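D-3-phosphoglycerate dehydrogenase (Sulfolobus tokodaii, PDB 2EKL) probably catalyses the NAD-dependent oxidation of D-3-phosphoglycerate as a member of the D-isomer specific 2-hydroxyacid dehydrogenase family. Local coordinates at residues A73-I77 and V295-T299; L242-K247 and E271-R277. All blocks are in the same frame, centred on the assembly; numbering follows the deposited sequence.

Contact 1 (A73-I77 and V295-T299)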
ATOM      1  N   ALA A  73     -22.455 -24.536  11.158  1.00 23.18           N
ATOM      2  CA  ALA A  73     -21.777 -23.827  10.081  1.00 22.50           C
ATOM      3  C   ALA A  73     -21.526 -22.378  10.447  1.00 22.58           C
ATOM      4  O   ALA A  73     -22.445 -21.651  10.822  1.00 23.69           O
ATOM      5  CB  ALA A  73     -22.603 -23.902   8.798  1.00 21.72           C
ATOM      6  N   ARG A  74     -20.267 -21.965  10.342  1.00 24.12           N
ATOM      7  CA  ARG A  74     -19.872 -20.595  10.635  1.00 25.94           C
ATOM      8  C   ARG A  74     -19.500 -19.941   9.310  1.00 23.95           C
ATOM      9  O   ARG A  74     -18.502 -20.305   8.694  1.00 24.53           O
ATOM     10  CB  ARG A  74     -18.665 -20.579  11.577  1.00 29.50           C
ATOM     11  CG  ARG A  74     -17.979 -19.224  11.708  1.00 34.45           C
ATOM     12  CD  ARG A  74     -18.865 -18.207  12.390  1.00 39.97           C
ATOM     13  NE  ARG A  74     -18.293 -16.863  12.350  1.00 45.10           N
ATOM     14  CZ  ARG A  74     -17.187 -16.488  12.984  1.00 46.32           C
ATOM     15  NH1 ARG A  74     -16.510 -17.358  13.722  1.00 49.33           N
ATOM     16  NH2 ARG A  74     -16.759 -15.238  12.883  1.00 48.71           N
ATOM     17  N   ALA A  75     -20.313 -18.991   8.863  1.00 23.92           N
ATOM     18  CA  ALA A  75     -20.038 -18.304   7.608  1.00 24.84           C
ATOM     19  C   ALA A  75     -18.995 -17.228   7.885  1.00 24.28           C
ATOM     20  O   ALA A  75     -19.301 -16.036   7.900  1.00 25.51           O
ATOM     21  CB  ALA A  75     -21.318 -17.681   7.054  1.00 23.30           C
ATOM     22  N   GLY A  76     -17.764 -17.672   8.122  1.00 24.42           N
ATOM     23  CA  GLY A  76     -16.673 -16.758   8.413  1.00 22.71           C
ATOM     24  C   GLY A  76     -15.326 -17.448   8.287  1.00 23.10           C
ATOM     25  O   GLY A  76     -15.254 -18.630   7.957  1.00 22.58           O
ATOM     26  N   ILE A  77     -14.255 -16.714   8.570  1.00 23.78           N
ATOM     27  CA  ILE A  77     -12.910 -17.256   8.459  1.00 25.14           C
ATOM     28  C   ILE A  77     -12.369 -17.784   9.785  1.00 27.47           C
ATOM     29  O   ILE A  77     -11.246 -18.279   9.846  1.00 26.47           O
ATOM     30  CB  ILE A  77     -11.945 -16.184   7.915  1.00 25.91           C
ATOM     31  CG1 ILE A  77     -11.882 -15.002   8.887  1.00 27.52           C
ATOM     32  CG2 ILE A  77     -12.415 -15.717   6.542  1.00 23.61           C
ATOM     33  CD1 ILE A  77     -10.984 -13.875   8.435  1.00 29.03           C
ATOM     34  N   VAL A 295     -15.989 -16.701   1.107  1.00 18.75           N
ATOM     35  CA  VAL A 295     -16.422 -17.140   2.429  1.00 20.75           C
ATOM     36  C   VAL A 295     -17.781 -17.822   2.304  1.00 21.83           C
ATOM     37  O   VAL A 295     -17.995 -18.907   2.845  1.00 21.73           O
ATOM     38  CB  VAL A 295     -16.533 -15.953   3.418  1.00 20.53           C
ATOM     39  CG1 VAL A 295     -17.250 -16.391   4.689  1.00 22.14           C
ATOM     40  CG2 VAL A 295     -15.139 -15.442   3.770  1.00 20.52           C
ATOM     41  N   ALA A 296     -18.692 -17.192   1.573  1.00 21.03           N
ATOM     42  CA  ALA A 296     -20.026 -17.749   1.378  1.00 21.67           C
ATOM     43  C   ALA A 296     -19.981 -19.069   0.610  1.00 21.75           C
ATOM     44  O   ALA A 296     -20.604 -20.051   1.021  1.00 22.46           O
ATOM     45  CB  ALA A 296     -20.914 -16.745   0.642  1.00 21.79           C
ATOM     46  N   GLU A 297     -19.244 -19.092  -0.498  1.00 21.43           N
ATOM     47  CA  GLU A 297     -19.134 -20.296  -1.323  1.00 22.38           C
ATOM     48  C   GLU A 297     -18.474 -21.461  -0.599  1.00 22.59           C
ATOM     49  O   GLU A 297     -18.932 -22.600  -0.691  1.00 21.06           O
ATOM     50  CB  GLU A 297     -18.343 -20.004  -2.599  1.00 24.12           C
ATOM     51  CG  GLU A 297     -18.918 -18.889  -3.452  1.00 29.78           C
ATOM     52  CD  GLU A 297     -18.220 -18.773  -4.790  1.00 31.90           C
ATOM     53  OE1 GLU A 297     -16.973 -18.840  -4.819  1.00 35.20           O
ATOM     54  OE2 GLU A 297     -18.916 -18.608  -5.813  1.00 36.24           O
ATOM     55  N   MET A 298     -17.387 -21.176   0.107  1.00 21.14           N
ATOM     56  CA  MET A 298     -16.675 -22.212   0.837  1.00 23.12           C
ATOM     57  C   MET A 298     -17.505 -22.760   1.986  1.00 22.29           C
ATOM     58  O   MET A 298     -17.536 -23.968   2.213  1.00 23.85           O
ATOM     59  CB  MET A 298     -15.353 -21.667   1.372  1.00 23.41           C
ATOM     60  CG  MET A 298     -14.328 -21.397   0.297  1.00 27.76           C
ATOM     61  SD  MET A 298     -12.756 -20.909   1.014  1.00 32.48           S
ATOM     62  CE  MET A 298     -12.472 -22.310   2.117  1.00 22.04           C
ATOM     63  N   THR A 299     -18.172 -21.874   2.716  1.00 21.36           N
ATOM     64  CA  THR A 299     -18.994 -22.312   3.832  1.00 20.98           C
ATOM     65  C   THR A 299     -20.131 -23.170   3.284  1.00 21.06           C
ATOM     66  O   THR A 299     -20.488 -24.191   3.869  1.00 19.59           O
ATOM     67  CB  THR A 299     -19.564 -21.111   4.616  1.00 20.97           C
ATOM     68  OG1 THR A 299     -18.483 -20.338   5.156  1.00 19.33           O
ATOM     69  CG2 THR A 299     -20.451 -21.591   5.766  1.00 22.35           C
TER
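The flat peptide group joining Ala75 to Gly76 has one face covered by Val295: CG1 stands above the plane, 3.7 Å from both Ala75 C and Gly76 N. The Gly76 N-H makes a weak bond to Arg74 O, closing an inverse gamma turn centred on Ala75. This turn ends strand 71-74 of the parallel, flavodoxin-like sheet in the domain that, in this family, binds substrate; long helix 289-309 packs against it. The small Ala75 suits the close approach, its methyl meeting Thr299 CG2 at 4.2 Å between CB and CG2. Gly76 is small for another reason: a side chain there would run into Arg74 NE, on the side turned away from the helix. Beyond the turn, Ile77 lays CG2 against Val295 CG2 (3.9 Å), joining two beta-branched side chains, and Ile77 also touches the bound NAD. The helix thus backs the turn that leads the chain from the sheet to the cofactor. Both branches of Thr299 lie against 73-77: with chi1 at -61°, OG1 comes 3.5 Å from Ala75 CA and Arg74 O, while CG2 is directed to Ala73 and Ala75. Threonine can face the turn without leaving its hydroxyl unpaired, because Val295 O is gripped twice from opposite faces of its carbonyl plane: by Thr299 N at 3.0 Å, and by Thr299 OG1 at 2.8 Å, 30° out of that plane.

Contact 2 (L242-K247 and E271-R277)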
ATOM      1  N   LEU A 242       3.961  -1.273  23.669  1.00 16.88           N
ATOM      2  CA  LEU A 242       4.010  -0.590  22.378  1.00 17.46           C
ATOM      3  C   LEU A 242       3.940   0.923  22.560  1.00 16.93           C
ATOM      4  O   LEU A 242       4.750   1.662  22.010  1.00 16.66           O
ATOM      5  CB  LEU A 242       2.847  -1.047  21.489  1.00 18.94           C
ATOM      6  CG  LEU A 242       2.696  -0.324  20.146  1.00 18.56           C
ATOM      7  CD1 LEU A 242       3.901  -0.607  19.251  1.00 19.72           C
ATOM      8  CD2 LEU A 242       1.405  -0.788  19.476  1.00 20.11           C
ATOM      9  N   LEU A 243       2.961   1.385  23.330  1.00 17.47           N
ATOM     10  CA  LEU A 243       2.805   2.814  23.566  1.00 18.93           C
ATOM     11  C   LEU A 243       4.077   3.377  24.194  1.00 19.01           C
ATOM     12  O   LEU A 243       4.532   4.466  23.845  1.00 19.78           O
ATOM     13  CB  LEU A 243       1.603   3.065  24.485  1.00 19.53           C
ATOM     14  CG  LEU A 243       1.327   4.520  24.887  1.00 20.83           C
ATOM     15  CD1 LEU A 243       1.087   5.373  23.652  1.00 21.19           C
ATOM     16  CD2 LEU A 243       0.117   4.563  25.803  1.00 20.94           C
ATOM     17  N   ASP A 244       4.651   2.616  25.118  1.00 20.97           N
ATOM     18  CA  ASP A 244       5.875   3.008  25.805  1.00 21.19           C
ATOM     19  C   ASP A 244       6.988   3.250  24.789  1.00 21.65           C
ATOM     20  O   ASP A 244       7.640   4.300  24.793  1.00 19.73           O
ATOM     21  CB  ASP A 244       6.281   1.899  26.784  1.00 24.46           C
ATOM     22  CG  ASP A 244       7.434   2.296  27.687  1.00 27.26           C
ATOM     23  OD1 ASP A 244       7.959   3.420  27.539  1.00 28.92           O
ATOM     24  OD2 ASP A 244       7.815   1.476  28.552  1.00 28.18           O
ATOM     25  N   TYR A 245       7.198   2.278  23.907  1.00 19.87           N
ATOM     26  CA  TYR A 245       8.244   2.384  22.903  1.00 19.02           C
ATOM     27  C   TYR A 245       7.966   3.382  21.784  1.00 18.85           C
ATOM     28  O   TYR A 245       8.895   3.846  21.123  1.00 19.51           O
ATOM     29  CB  TYR A 245       8.558   0.994  22.348  1.00 18.53           C
ATOM     30  CG  TYR A 245       9.440   0.203  23.285  1.00 19.38           C
ATOM     31  CD1 TYR A 245      10.831   0.332  23.238  1.00 21.72           C
ATOM     32  CD2 TYR A 245       8.889  -0.624  24.261  1.00 21.17           C
ATOM     33  CE1 TYR A 245      11.649  -0.344  24.146  1.00 22.18           C
ATOM     34  CE2 TYR A 245       9.699  -1.304  25.177  1.00 23.86           C
ATOM     35  CZ  TYR A 245      11.076  -1.157  25.110  1.00 23.58           C
ATOM     36  OH  TYR A 245      11.879  -1.827  26.003  1.00 25.58           O
ATOM     37  N   ILE A 246       6.699   3.712  21.561  1.00 18.88           N
ATOM     38  CA  ILE A 246       6.367   4.707  20.547  1.00 20.30           C
ATOM     39  C   ILE A 246       6.698   6.078  21.145  1.00 21.38           C
ATOM     40  O   ILE A 246       7.298   6.933  20.488  1.00 20.76           O
ATOM     41  CB  ILE A 246       4.871   4.651  20.161  1.00 19.68           C
ATOM     42  CG1 ILE A 246       4.617   3.435  19.262  1.00 18.92           C
ATOM     43  CG2 ILE A 246       4.458   5.933  19.442  1.00 21.86           C
ATOM     44  CD1 ILE A 246       3.176   3.286  18.812  1.00 18.45           C
ATOM     45  N   LYS A 247       6.327   6.273  22.407  1.00 22.97           N
ATOM     46  CA  LYS A 247       6.600   7.536  23.080  1.00 24.14           C
ATOM     47  C   LYS A 247       8.096   7.773  23.270  1.00 25.81           C
ATOM     48  O   LYS A 247       8.546   8.917  23.277  1.00 25.82           O
ATOM     49  CB  LYS A 247       5.861   7.584  24.421  1.00 24.49           C
ATOM     50  CG  LYS A 247       4.348   7.646  24.242  1.00 24.92           C
ATOM     51  CD  LYS A 247       3.595   7.546  25.557  1.00 28.09           C
ATOM     52  CE  LYS A 247       3.817   8.767  26.428  1.00 29.67           C
ATOM     53  NZ  LYS A 247       2.918   8.745  27.617  1.00 31.08           N
ATOM     54  N   GLU A 271      -4.886   6.531  23.780  1.00 21.27           N
ATOM     55  CA  GLU A 271      -3.664   7.293  23.549  1.00 22.37           C
ATOM     56  C   GLU A 271      -2.948   6.774  22.302  1.00 22.91           C
ATOM     57  O   GLU A 271      -2.410   7.555  21.515  1.00 21.47           O
ATOM     58  CB  GLU A 271      -2.730   7.211  24.760  1.00 25.64           C
ATOM     59  CG  GLU A 271      -1.771   8.389  24.841  1.00 28.87           C
ATOM     60  CD  GLU A 271      -0.889   8.363  26.072  1.00 30.24           C
ATOM     61  OE1 GLU A 271      -1.389   8.010  27.163  1.00 32.79           O
ATOM     62  OE2 GLU A 271       0.303   8.713  25.950  1.00 32.87           O
ATOM     63  N   LEU A 272      -2.945   5.456  22.130  1.00 22.36           N
ATOM     64  CA  LEU A 272      -2.316   4.842  20.964  1.00 20.80           C
ATOM     65  C   LEU A 272      -3.052   5.263  19.700  1.00 20.23           C
ATOM     66  O   LEU A 272      -2.444   5.734  18.743  1.00 19.92           O
ATOM     67  CB  LEU A 272      -2.352   3.315  21.070  1.00 22.34           C
ATOM     68  CG  LEU A 272      -1.257   2.612  21.874  1.00 23.43           C
ATOM     69  CD1 LEU A 272      -1.600   1.138  22.013  1.00 22.92           C
ATOM     70  CD2 LEU A 272       0.087   2.789  21.178  1.00 20.43           C
ATOM     71  N   LEU A 273      -4.369   5.098  19.704  1.00 20.53           N
ATOM     72  CA  LEU A 273      -5.175   5.447  18.541  1.00 19.90           C
ATOM     73  C   LEU A 273      -4.943   6.868  18.031  1.00 20.71           C
ATOM     74  O   LEU A 273      -4.849   7.086  16.824  1.00 18.77           O
ATOM     75  CB  LEU A 273      -6.664   5.250  18.846  1.00 21.20           C
ATOM     76  CG  LEU A 273      -7.629   5.604  17.707  1.00 21.99           C
ATOM     77  CD1 LEU A 273      -7.348   4.714  16.502  1.00 21.03           C
ATOM     78  CD2 LEU A 273      -9.063   5.435  18.173  1.00 21.50           C
ATOM     79  N   LYS A 274      -4.831   7.830  18.945  1.00 20.69           N
ATOM     80  CA  LYS A 274      -4.645   9.224  18.550  1.00 22.25           C
ATOM     81  C   LYS A 274      -3.215   9.630  18.196  1.00 21.29           C
ATOM     82  O   LYS A 274      -2.994  10.734  17.693  1.00 22.16           O
ATOM     83  CB  LYS A 274      -5.166  10.156  19.651  1.00 23.87           C
ATOM     84  CG  LYS A 274      -4.296  10.207  20.895  1.00 29.17           C
ATOM     85  CD  LYS A 274      -4.861  11.186  21.915  1.00 32.59           C
ATOM     86  CE  LYS A 274      -4.041  11.200  23.199  1.00 34.88           C
ATOM     87  NZ  LYS A 274      -2.670  11.743  23.006  1.00 35.56           N
ATOM     88  N   HIS A 275      -2.251   8.751  18.447  1.00 20.10           N
ATOM     89  CA  HIS A 275      -0.857   9.066  18.161  1.00 19.49           C
ATOM     90  C   HIS A 275      -0.586   9.102  16.660  1.00 19.47           C
ATOM     91  O   HIS A 275      -1.076   8.253  15.910  1.00 17.78           O
ATOM     92  CB  HIS A 275       0.073   8.046  18.822  1.00 19.65           C
ATOM     93  CG  HIS A 275       1.483   8.526  18.956  1.00 20.22           C
ATOM     94  ND1 HIS A 275       1.988   9.035  20.134  1.00 21.69           N
ATOM     95  CD2 HIS A 275       2.484   8.617  18.048  1.00 17.75           C
ATOM     96  CE1 HIS A 275       3.239   9.416  19.947  1.00 20.53           C
ATOM     97  NE2 HIS A 275       3.564   9.173  18.690  1.00 23.42           N
ATOM     98  N   GLU A 276       0.200  10.087  16.230  1.00 19.87           N
ATOM     99  CA  GLU A 276       0.522  10.244  14.815  1.00 21.14           C
ATOM    100  C   GLU A 276       1.306   9.072  14.230  1.00 20.15           C
ATOM    101  O   GLU A 276       1.282   8.853  13.020  1.00 20.12           O
ATOM    102  CB  GLU A 276       1.294  11.551  14.589  1.00 24.75           C
ATOM    103  CG  GLU A 276       2.555  11.701  15.427  1.00 30.78           C
ATOM    104  CD  GLU A 276       3.177  13.086  15.305  1.00 35.47           C
ATOM    105  OE1 GLU A 276       2.473  14.085  15.574  1.00 38.73           O
ATOM    106  OE2 GLU A 276       4.368  13.177  14.947  1.00 38.05           O
ATOM    107  N   ARG A 277       1.992   8.318  15.084  1.00 18.45           N
ATOM    108  CA  ARG A 277       2.774   7.174  14.615  1.00 17.72           C
ATOM    109  C   ARG A 277       1.954   5.891  14.523  1.00 18.13           C
ATOM    110  O   ARG A 277       2.477   4.833  14.163  1.00 18.68           O
ATOM    111  CB  ARG A 277       3.983   6.946  15.527  1.00 19.79           C
ATOM    112  CG  ARG A 277       4.953   8.109  15.540  1.00 22.21           C
ATOM    113  CD  ARG A 277       6.286   7.722  16.152  1.00 24.03           C
ATOM    114  NE  ARG A 277       7.235   8.826  16.060  1.00 28.07           N
ATOM    115  CZ  ARG A 277       8.544   8.706  16.253  1.00 31.83           C
ATOM    116  NH1 ARG A 277       9.070   7.524  16.547  1.00 31.01           N
ATOM    117  NH2 ARG A 277       9.329   9.769  16.141  1.00 31.64           N
TER
HETATM  118  O   HOH W   1       0.376   9.725  29.041  1.00 43.55           O
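Ile246 lays its CG2 methyl over one face of the His275 ring, 3.6 Å from the centroid and 17° off the ring normal, a CH-pi contact displaced toward NE2. Ile246 CG2 owes this position to being anti to the backbone N, whereas CG1 turns off to bring CD1 to Leu272. The CD2 methyl of Leu272 wedges among three helical side chains, 3.6 Å from Leu243 CB and 3.9 Å from Ile246 CD1, with Leu242 a little farther; branched aliphatic residues fill such a seam without polar groups to satisfy. Lys247, an exposed residue bent at chi3 (68°), curls back so that NZ forms a salt bridge with Glu271, its N-H directed at the syn lone pair of OE2 (3.1 Å). A water donates to Glu271 OE1 and weakly accepts from the same NZ, while the carboxylate carbon rests on Leu243 CD2. Arg277 packs its aliphatic part near Ile246 CG2 and sends NH1 to Val251 O. Close by, Leu273 O bonds Lys128 of the second subunit. Helices 239-247 and 267-274 join consecutive parallel strands, 226-230 to 251-256 and on to 278-280, so their packing is that of neighbouring beta-alpha-beta crossovers in a Rossmann-type NAD-binding domain.

Overall arrangement
From the N terminus the chain first builds the five-stranded sheet, where strand 71-74 sets up one half of contact 1. It then completes that sheet, crosses into the seven-stranded NAD-binding sheet, and there makes contact 2, which closes a short loop of 23 residues between helix 239-247 and the end of helix 267-274. Only afterwards does helix 289-309 return to the first sheet and close contact 1 across 217 residues, so contact 2 lies wholly within that larger loop. Contact 1 ties the returning helix to the first domain; contact 2 stays local to the second. Their centres are about 36 Å apart, on opposite sides of the chain's centre.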